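Long-range contacts in DNA replication initiator (Cdc21/Cdc54) (Methanothermobacter thermautotrophicus, PDB 1LTL), which belongs to the MCM family, probably unwinds DNA as an ATP-driven replicative helicase, and is present here as its N-terminal part: residues K17-F21 with F54-L58; F21-Y27 with E45-L51; I91-G95 with N242-F246. One frame throughout, in Å; residues are numbered along the deposited sequence.

Interaction 1: residues K17-F21 with F54-L58; sequences KFEEF and FDPDL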
loop_
_atom_site.group_PDB
_atom_site.type_symbol
_atom_site.label_atom_id
_atom_site.label_comp_id
_atom_site.label_asym_id
_atom_site.label_seq_id
_atom_site.Cartn_x
_atom_site.Cartn_y
_atom_site.Cartn_z
ATOM N N LYS A 17 -43.610 9.207 25.893
ATOM C CA LYS A 17 -43.971 9.417 27.281
ATOM C C LYS A 17 -43.667 10.845 27.690
ATOM O O LYS A 17 -44.448 11.480 28.392
ATOM C CB LYS A 17 -43.207 8.456 28.192
ATOM C CG LYS A 17 -43.664 7.008 28.113
ATOM C CD LYS A 17 -43.038 6.158 29.221
ATOM C CE LYS A 17 -43.576 4.731 29.212
ATOM N NZ LYS A 17 -43.041 3.898 30.330
ATOM N N PHE A 18 -42.529 11.352 27.240
ATOM C CA PHE A 18 -42.134 12.711 27.578
ATOM C C PHE A 18 -42.943 13.760 26.834
ATOM O O PHE A 18 -43.365 14.757 27.417
ATOM C CB PHE A 18 -40.643 12.905 27.302
ATOM C CG PHE A 18 -39.787 12.767 28.517
ATOM C CD1 PHE A 18 -38.691 11.925 28.518
ATOM C CD2 PHE A 18 -40.082 13.487 29.667
ATOM C CE1 PHE A 18 -37.899 11.803 29.651
ATOM C CE2 PHE A 18 -39.294 13.370 30.803
ATOM C CZ PHE A 18 -38.202 12.527 30.795
ATOM N N GLU A 19 -43.161 13.534 25.546
ATOM C CA GLU A 19 -43.929 14.484 24.775
ATOM C C GLU A 19 -45.275 14.754 25.422
ATOM O O GLU A 19 -45.887 15.790 25.180
ATOM C CB GLU A 19 -44.125 13.988 23.350
ATOM C CG GLU A 19 -42.901 14.183 22.501
ATOM C CD GLU A 19 -43.182 13.990 21.030
ATOM O OE1 GLU A 19 -43.485 12.844 20.625
ATOM O OE2 GLU A 19 -43.109 14.991 20.282
ATOM N N GLU A 20 -45.736 13.829 26.253
ATOM C CA GLU A 20 -47.009 14.024 26.928
ATOM C C GLU A 20 -46.817 14.764 28.240
ATOM O O GLU A 20 -47.614 15.631 28.586
ATOM C CB GLU A 20 -47.695 12.681 27.168
ATOM C CG GLU A 20 -48.283 12.069 25.904
ATOM C CD GLU A 20 -48.811 10.663 26.129
ATOM O OE1 GLU A 20 -49.569 10.458 27.108
ATOM O OE2 GLU A 20 -48.468 9.766 25.321
ATOM N N PHE A 21 -45.757 14.435 28.967
ATOM C CA PHE A 21 -45.488 15.104 30.228
ATOM C C PHE A 21 -45.305 16.595 29.947
ATOM O O PHE A 21 -45.694 17.455 30.744
ATOM C CB PHE A 21 -44.218 14.548 30.867
ATOM C CG PHE A 21 -43.903 15.154 32.197
ATOM C CD1 PHE A 21 -44.535 14.706 33.347
ATOM C CD2 PHE A 21 -42.999 16.201 32.295
ATOM C CE1 PHE A 21 -44.267 15.296 34.577
ATOM C CE2 PHE A 21 -42.726 16.794 33.518
ATOM C CZ PHE A 21 -43.361 16.342 34.660
ATOM N N PHE A 54 -47.135 11.351 36.823
ATOM C CA PHE A 54 -47.378 11.114 35.412
ATOM C C PHE A 54 -47.040 9.679 35.026
ATOM O O PHE A 54 -47.708 9.086 34.185
ATOM C CB PHE A 54 -46.554 12.078 34.561
ATOM C CG PHE A 54 -46.574 11.751 33.101
ATOM C CD1 PHE A 54 -47.670 12.076 32.312
ATOM C CD2 PHE A 54 -45.516 11.064 32.523
ATOM C CE1 PHE A 54 -47.712 11.714 30.959
ATOM C CE2 PHE A 54 -45.547 10.699 31.180
ATOM C CZ PHE A 54 -46.647 11.023 30.397
ATOM N N ASP A 55 -46.001 9.119 35.638
ATOM C CA ASP A 55 -45.590 7.751 35.332
ATOM C C ASP A 55 -44.498 7.334 36.308
ATOM O O ASP A 55 -43.545 8.067 36.526
ATOM C CB ASP A 55 -45.063 7.672 33.895
ATOM C CG ASP A 55 -44.767 6.250 33.454
ATOM O OD1 ASP A 55 -44.143 5.502 34.233
ATOM O OD2 ASP A 55 -45.144 5.882 32.320
ATOM N N PRO A 56 -44.631 6.150 36.920
ATOM C CA PRO A 56 -43.632 5.664 37.874
ATOM C C PRO A 56 -42.460 4.967 37.185
ATOM O O PRO A 56 -41.352 4.975 37.699
ATOM C CB PRO A 56 -44.438 4.706 38.736
ATOM C CG PRO A 56 -45.307 4.045 37.711
ATOM C CD PRO A 56 -45.798 5.246 36.896
ATOM N N ASP A 57 -42.714 4.364 36.026
ATOM C CA ASP A 57 -41.672 3.659 35.280
ATOM C C ASP A 57 -40.654 4.596 34.643
ATOM O O ASP A 57 -39.461 4.282 34.577
ATOM C CB ASP A 57 -42.278 2.768 34.186
ATOM C CG ASP A 57 -42.852 1.463 34.732
ATOM O OD1 ASP A 57 -43.224 0.593 33.906
ATOM O OD2 ASP A 57 -42.933 1.306 35.975
ATOM N N LEU A 58 -41.124 5.737 34.156
ATOM C CA LEU A 58 -40.226 6.699 33.544
ATOM C C LEU A 58 -39.398 7.332 34.649
ATOM O O LEU A 58 -38.189 7.476 34.515
ATOM C CB LEU A 58 -41.008 7.781 32.810
ATOM C CG LEU A 58 -40.148 8.724 31.978
ATOM C CD1 LEU A 58 -39.650 7.984 30.747
ATOM C CD2 LEU A 58 -40.956 9.949 31.577
#
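The ring of Phe54, at the end of helix 48-54, lies against the last turn of helix 11-21, where it meets Lys17, Glu20 and Phe21. Phe21 carries its CB over the middle of one face of the Phe54 ring, a CH-pi contact of 4.1 Å to the centroid. Beyond CB, the Phe21 ring turns its edge toward that face in an offset edge-to-face pair, the planes 73° apart and Phe21 CD1 lying 3.5 Å from Phe54 CB. The far rim of the Phe54 ring reaches Glu20 CB and the backbone at Lys17, so a broad flat group suits a site bounded by a helix end.

Lys17 runs out from its helix with every torsion beyond CG extended, and this full length brings NZ to the carboxylate of Asp55, a long salt bridge of 3.5 Å between NZ and OD2. On the way its CD passes 4.1 Å from Leu58 CD1, the two side chains sliding by each other in opposite directions. The other branch of Leu58 serves a different neighbour: CD2 sits over the centre of the Phe18 ring, 3.9 Å from its centroid, while the ring reaches on to Ala73 and Val69 of helix 66-77.

Asp55 has a second task, since its OD1 caps the helix that follows by accepting from Leu58 N at 3.0 Å. The contact therefore divides by chemistry: aromatic and aliphatic groups pack within the helical bundle, and at its margin one aspartate both pairs with a lysine and caps a helix, its negative charge probably steadied by each.

Interaction 2: residues F21-Y27 with E45-L51; sequences FFSLQDY and EVDYLDL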
loop_
_atom_site.group_PDB
_atom_site.type_symbol
_atom_site.label_atom_id
_atom_site.label_comp_id
_atom_site.label_asym_id
_atom_site.label_seq_id
_atom_site.Cartn_x
_atom_site.Cartn_y
_atom_site.Cartn_z
ATOM N N PHE A 21 -45.757 14.435 28.967
ATOM C CA PHE A 21 -45.488 15.104 30.228
ATOM C C PHE A 21 -45.305 16.595 29.947
ATOM O O PHE A 21 -45.694 17.455 30.744
ATOM C CB PHE A 21 -44.218 14.548 30.867
ATOM C CG PHE A 21 -43.903 15.154 32.197
ATOM C CD1 PHE A 21 -44.535 14.706 33.347
ATOM C CD2 PHE A 21 -42.999 16.201 32.295
ATOM C CE1 PHE A 21 -44.267 15.296 34.577
ATOM C CE2 PHE A 21 -42.726 16.794 33.518
ATOM C CZ PHE A 21 -43.361 16.342 34.660
ATOM N N PHE A 22 -44.713 16.884 28.795
ATOM C CA PHE A 22 -44.456 18.255 28.375
ATOM C C PHE A 22 -45.662 18.889 27.669
ATOM O O PHE A 22 -45.591 20.024 27.186
ATOM C CB PHE A 22 -43.213 18.289 27.473
ATOM C CG PHE A 22 -41.917 18.063 28.215
ATOM C CD1 PHE A 22 -40.986 17.134 27.762
ATOM C CD2 PHE A 22 -41.632 18.783 29.374
ATOM C CE1 PHE A 22 -39.792 16.927 28.454
ATOM C CE2 PHE A 22 -40.444 18.582 30.070
ATOM C CZ PHE A 22 -39.523 17.652 29.609
ATOM N N SER A 23 -46.767 18.148 27.612
ATOM C CA SER A 23 -47.996 18.643 26.999
ATOM C C SER A 23 -49.009 18.974 28.093
ATOM O O SER A 23 -49.917 19.776 27.887
ATOM C CB SER A 23 -48.588 17.604 26.043
ATOM O OG SER A 23 -47.939 17.643 24.781
ATOM N N LEU A 24 -48.843 18.357 29.260
ATOM C CA LEU A 24 -49.738 18.600 30.384
ATOM C C LEU A 24 -49.784 20.081 30.709
ATOM O O LEU A 24 -48.778 20.780 30.630
ATOM C CB LEU A 24 -49.276 17.833 31.621
ATOM C CG LEU A 24 -49.210 16.312 31.472
ATOM C CD1 LEU A 24 -48.702 15.677 32.762
ATOM C CD2 LEU A 24 -50.589 15.788 31.118
ATOM N N GLN A 25 -50.976 20.533 31.082
ATOM C CA GLN A 25 -51.255 21.921 31.434
ATOM C C GLN A 25 -50.158 22.568 32.277
ATOM O O GLN A 25 -49.516 23.536 31.855
ATOM C CB GLN A 25 -52.579 21.978 32.202
ATOM C CG GLN A 25 -53.740 21.290 31.496
ATOM C CD GLN A 25 -54.956 21.118 32.392
ATOM O OE1 GLN A 25 -55.528 22.100 32.876
ATOM N NE2 GLN A 25 -55.353 19.866 32.623
ATOM N N ASP A 26 -49.968 22.021 33.475
ATOM C CA ASP A 26 -48.984 22.512 34.429
ATOM C C ASP A 26 -47.616 22.899 33.849
ATOM O O ASP A 26 -47.039 23.913 34.244
ATOM C CB ASP A 26 -48.829 21.487 35.566
ATOM C CG ASP A 26 -49.382 20.102 35.203
ATOM O OD1 ASP A 26 -49.814 19.376 36.127
ATOM O OD2 ASP A 26 -49.381 19.727 34.008
ATOM N N TYR A 27 -47.110 22.110 32.903
ATOM C CA TYR A 27 -45.803 22.371 32.295
ATOM C C TYR A 27 -45.865 22.918 30.879
ATOM O O TYR A 27 -44.870 23.416 30.359
ATOM C CB TYR A 27 -44.951 21.092 32.325
ATOM C CG TYR A 27 -44.307 20.846 33.672
ATOM C CD1 TYR A 27 -44.158 19.556 34.173
ATOM C CD2 TYR A 27 -43.868 21.918 34.463
ATOM C CE1 TYR A 27 -43.598 19.341 35.425
ATOM C CE2 TYR A 27 -43.305 21.711 35.712
ATOM C CZ TYR A 27 -43.177 20.417 36.184
ATOM O OH TYR A 27 -42.629 20.199 37.421
ATOM N N GLU A 45 -36.917 23.658 34.602
ATOM C CA GLU A 45 -36.948 22.782 35.769
ATOM C C GLU A 45 -38.183 21.882 35.923
ATOM O O GLU A 45 -39.292 22.340 35.720
ATOM C CB GLU A 45 -36.807 23.660 36.985
ATOM C CG GLU A 45 -36.884 22.952 38.265
ATOM C CD GLU A 45 -36.720 23.931 39.380
ATOM O OE1 GLU A 45 -35.728 24.706 39.338
ATOM O OE2 GLU A 45 -37.581 23.931 40.288
ATOM N N VAL A 46 -38.006 20.609 36.274
ATOM C CA VAL A 46 -39.167 19.728 36.462
ATOM C C VAL A 46 -39.097 18.969 37.778
ATOM O O VAL A 46 -38.059 18.420 38.132
ATOM C CB VAL A 46 -39.352 18.705 35.307
ATOM C CG1 VAL A 46 -39.361 19.424 33.981
ATOM C CG2 VAL A 46 -38.284 17.653 35.353
ATOM N N ASP A 47 -40.204 18.944 38.509
ATOM C CA ASP A 47 -40.231 18.257 39.789
ATOM C C ASP A 47 -40.345 16.750 39.623
ATOM O O ASP A 47 -41.287 16.246 39.013
ATOM C CB ASP A 47 -41.390 18.759 40.641
ATOM C CG ASP A 47 -41.289 18.294 42.072
ATOM O OD1 ASP A 47 -41.343 17.068 42.313
ATOM O OD2 ASP A 47 -41.145 19.158 42.960
ATOM N N TYR A 48 -39.376 16.034 40.178
ATOM C CA TYR A 48 -39.352 14.582 40.108
ATOM C C TYR A 48 -40.716 13.999 40.489
ATOM O O TYR A 48 -41.263 13.168 39.765
ATOM C CB TYR A 48 -38.238 14.058 41.028
ATOM C CG TYR A 48 -38.019 12.568 40.968
ATOM C CD1 TYR A 48 -38.128 11.877 39.761
ATOM C CD2 TYR A 48 -37.711 11.845 42.118
ATOM C CE1 TYR A 48 -37.945 10.507 39.696
ATOM C CE2 TYR A 48 -37.520 10.467 42.063
ATOM C CZ TYR A 48 -37.643 9.805 40.845
ATOM O OH TYR A 48 -37.479 8.438 40.776
ATOM N N LEU A 49 -41.269 14.456 41.610
ATOM C CA LEU A 49 -42.570 13.991 42.096
ATOM C C LEU A 49 -43.616 13.989 40.990
ATOM O O LEU A 49 -44.354 13.021 40.826
ATOM C CB LEU A 49 -43.036 14.878 43.250
ATOM C CG LEU A 49 -42.043 14.916 44.424
ATOM C CD1 LEU A 49 -42.361 16.076 45.360
ATOM C CD2 LEU A 49 -42.092 13.587 45.156
ATOM N N ASP A 50 -43.674 15.078 40.230
ATOM C CA ASP A 50 -44.623 15.186 39.132
ATOM C C ASP A 50 -44.348 14.107 38.112
ATOM O O ASP A 50 -45.266 13.561 37.506
ATOM C CB ASP A 50 -44.529 16.552 38.455
ATOM C CG ASP A 50 -44.857 17.684 39.396
ATOM O OD1 ASP A 50 -45.189 18.785 38.912
ATOM O OD2 ASP A 50 -44.776 17.479 40.628
ATOM N N LEU A 51 -43.077 13.794 37.916
ATOM C CA LEU A 51 -42.735 12.763 36.961
ATOM C C LEU A 51 -43.304 11.440 37.471
ATOM O O LEU A 51 -43.850 10.660 36.692
ATOM C CB LEU A 51 -41.220 12.666 36.804
ATOM C CG LEU A 51 -40.662 12.382 35.407
ATOM C CD1 LEU A 51 -39.162 12.192 35.539
ATOM C CD2 LEU A 51 -41.291 11.148 34.784
#
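The junction where strand 43-47 gives way to helix 48-54 is met by the turn between helices 11-21 and 25-37, chiefly through Tyr27 against Val46, Asp47 and Asp50. Tyr27 stands in the first turn of its helix with CG beside the backbone N (chi1 -80°), and its ring reaches to the end of the strand. There the phenolic oxygen accepts from Asp47 N: the N-to-OH distance is 2.9 Å and the N-H points almost straight at the oxygen, at 176°. A tyrosine suits the place because it joins a polar tip to a ring that can lie on Val46, whose CG1 is over one face. Asp50 OD1 is also near, 3.3 Å from Tyr27 OH, with the carboxylate plane turned 31° from the ring.

A phenylalanine in place of Tyr27 would probably keep the packing on Val46 but leave the amide of Asp47 without its acceptor.

Val46 is shared. Its CG1 reaches the edge of the Phe22 ring at 4.1 Å from CE2, and its CB lies 4.3 Å from Phe21 CE2, so a compact branched residue fills the space among three aromatic rings. Phe21 also meets helix 48-54: Asp50 CB lies at its ring edge, 4.0 Å from CZ, and Leu51 CA is 3.8 Å from CE1.

Asp47 itself is the N-cap of helix 48-54, and its OD1 accepts weakly from Leu49 N. Val46 meanwhile pairs through its backbone with Arg92 and Ser94 of the neighbouring strand. The arrangement is that of a strand running directly into a capped helix, with an aromatic cluster packing this junction into the helical part of the MCM N-terminal domain.

Interaction 3: residues I91-G95 with N242-F246; sequences IRFSG and NYTEF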
loop_
_atom_site.group_PDB
_atom_site.type_symbol
_atom_site.label_atom_id
_atom_site.label_comp_id
_atom_site.label_asym_id
_atom_site.label_seq_id
_atom_site.Cartn_x
_atom_site.Cartn_y
_atom_site.Cartn_z
ATOM N N ILE A 91 -33.019 20.259 30.676
ATOM C CA ILE A 91 -34.036 19.789 31.595
ATOM C C ILE A 91 -33.348 19.511 32.931
ATOM O O ILE A 91 -32.424 18.719 32.995
ATOM C CB ILE A 91 -34.695 18.493 31.114
ATOM C CG1 ILE A 91 -35.497 18.726 29.840
ATOM C CG2 ILE A 91 -35.646 18.008 32.167
ATOM C CD1 ILE A 91 -34.679 18.945 28.609
ATOM N N ARG A 92 -33.776 20.169 33.997
ATOM C CA ARG A 92 -33.151 19.917 35.285
ATOM C C ARG A 92 -34.171 19.407 36.296
ATOM O O ARG A 92 -35.129 20.105 36.606
ATOM C CB ARG A 92 -32.507 21.185 35.821
ATOM C CG ARG A 92 -31.542 21.783 34.863
ATOM C CD ARG A 92 -30.778 22.930 35.466
ATOM N NE ARG A 92 -30.008 23.580 34.412
ATOM C CZ ARG A 92 -28.861 23.119 33.929
ATOM N NH1 ARG A 92 -28.344 22.005 34.424
ATOM N NH2 ARG A 92 -28.253 23.756 32.936
ATOM N N PHE A 93 -33.963 18.204 36.828
ATOM C CA PHE A 93 -34.898 17.645 37.796
ATOM C C PHE A 93 -34.655 18.057 39.220
ATOM O O PHE A 93 -33.522 18.092 39.678
ATOM C CB PHE A 93 -34.874 16.142 37.716
ATOM C CG PHE A 93 -35.102 15.645 36.356
ATOM C CD1 PHE A 93 -34.159 15.856 35.374
ATOM C CD2 PHE A 93 -36.289 15.025 36.026
ATOM C CE1 PHE A 93 -34.398 15.459 34.074
ATOM C CE2 PHE A 93 -36.545 14.618 34.720
ATOM C CZ PHE A 93 -35.597 14.836 33.744
ATOM N N SER A 94 -35.733 18.371 39.927
ATOM C CA SER A 94 -35.613 18.766 41.323
ATOM C C SER A 94 -36.247 17.744 42.270
ATOM O O SER A 94 -37.215 17.075 41.917
ATOM C CB SER A 94 -36.254 20.129 41.540
ATOM O OG SER A 94 -36.059 20.549 42.883
ATOM N N GLY A 95 -35.690 17.640 43.473
ATOM C CA GLY A 95 -36.202 16.695 44.444
ATOM C C GLY A 95 -36.024 15.255 43.990
ATOM O O GLY A 95 -36.972 14.592 43.546
ATOM N N ASN A 242 -26.494 18.431 37.410
ATOM C CA ASN A 242 -27.706 18.655 36.644
ATOM C C ASN A 242 -28.530 19.716 37.322
ATOM O O ASN A 242 -29.001 20.644 36.690
ATOM C CB ASN A 242 -28.577 17.418 36.566
ATOM C CG ASN A 242 -29.926 17.713 35.924
ATOM O OD1 ASN A 242 -30.128 17.485 34.727
ATOM N ND2 ASN A 242 -30.849 18.245 36.715
ATOM N N TYR A 243 -28.716 19.559 38.621
ATOM C CA TYR A 243 -29.521 20.499 39.371
ATOM C C TYR A 243 -28.877 20.746 40.720
ATOM O O TYR A 243 -28.306 19.840 41.319
ATOM C CB TYR A 243 -30.949 19.932 39.529
ATOM C CG TYR A 243 -31.875 20.758 40.400
ATOM C CD1 TYR A 243 -32.191 22.076 40.063
ATOM C CD2 TYR A 243 -32.371 20.249 41.602
ATOM C CE1 TYR A 243 -32.964 22.873 40.907
ATOM C CE2 TYR A 243 -33.146 21.041 42.456
ATOM C CZ TYR A 243 -33.435 22.355 42.106
ATOM O OH TYR A 243 -34.141 23.175 42.967
ATOM N N THR A 244 -28.953 21.986 41.180
ATOM C CA THR A 244 -28.391 22.348 42.462
ATOM C C THR A 244 -29.455 22.953 43.351
ATOM O O THR A 244 -30.381 23.615 42.879
ATOM C CB THR A 244 -27.240 23.342 42.312
ATOM O OG1 THR A 244 -26.020 22.621 42.130
ATOM C CG2 THR A 244 -27.123 24.222 43.540
ATOM N N GLU A 245 -29.302 22.721 44.648
ATOM C CA GLU A 245 -30.242 23.205 45.645
ATOM C C GLU A 245 -29.519 23.420 46.968
ATOM O O GLU A 245 -28.587 22.693 47.310
ATOM C CB GLU A 245 -31.344 22.165 45.827
ATOM C CG GLU A 245 -32.423 22.549 46.818
ATOM C CD GLU A 245 -33.342 21.372 47.170
ATOM O OE1 GLU A 245 -33.885 20.727 46.236
ATOM O OE2 GLU A 245 -33.533 21.100 48.384
ATOM N N PHE A 246 -29.943 24.421 47.720
ATOM C CA PHE A 246 -29.305 24.656 48.996
ATOM C C PHE A 246 -30.060 23.945 50.111
ATOM O O PHE A 246 -31.250 23.645 49.987
ATOM C CB PHE A 246 -29.220 26.144 49.275
ATOM C CG PHE A 246 -28.388 26.889 48.286
ATOM C CD1 PHE A 246 -28.920 27.283 47.067
ATOM C CD2 PHE A 246 -27.069 27.207 48.577
ATOM C CE1 PHE A 246 -28.145 27.988 46.153
ATOM C CE2 PHE A 246 -26.287 27.910 47.669
ATOM C CZ PHE A 246 -26.823 28.303 46.457
#
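Ile91 and Arg92 bring strand 90-94 up against Asn242, at the end of strand 234-243, where Asn242 and Tyr243 both face Thr221 in a classic beta bulge. The first strand belongs to the small parallel pair of the MCM N-terminal domain, the second to the large curled sheet that includes the OB-fold strands; the two segments run 40° apart and meet mainly through side chains. Ile91 turns its side chain away, toward Ala73 and Gln74 of helix 66-77, while its backbone lies beside the side-chain amide of Asn242.

Arg92 points across. Its chain is extended from CG to NE, so that CD passes close to the Asn242 carbonyl before the guanidinium folds back on it: NH1 donates to Asn242 O at 2.7 Å, with an N-H...O angle of 157°. The acceptor lies at the edge of the guanidinium, close to its plane, whereas the donor is tilted 19° from the carbonyl plane. An arginine suits the spot because its other nitrogens are used as well, NE by the hydroxyl of Ser43 and NH2 in a salt bridge with Asp207.

Phe93 faces the opposite way, packing on Val46 and Ile70, and offers its backbone to the contact: its carbonyl is beside the Tyr243 ring. Ser94 is small enough to lie close against that ring, with CB 3.4 Å from Tyr243 CE2. Gly95 then takes a positive phi of 65°, which favours glycine, as the chain leaves the strand.

At the outer end Glu245 stretches its extended side chain back toward the strand, bringing OE1 to 4.0 Å from Ser94 OG.

In the fold
From the N terminus, helix 11-21 comes first, and interaction 1 closes the longer loop by joining its end to residues 54-58. Interaction 2 is nested inside that loop, binding the turn after the same helix to residues 45-51; the two share Phe21 and touch again where Leu58 meets Leu51. Interaction 3 opens only after both have closed, and spans the whole strand-rich region from 91-95 to 242-246. It meets interaction 2 through the parallel strands 43-47 and 90-94, while no atoms of interactions 1 and 3 touch. Together they run from the helical bundle, through the two-stranded sheet, to the curled sheet.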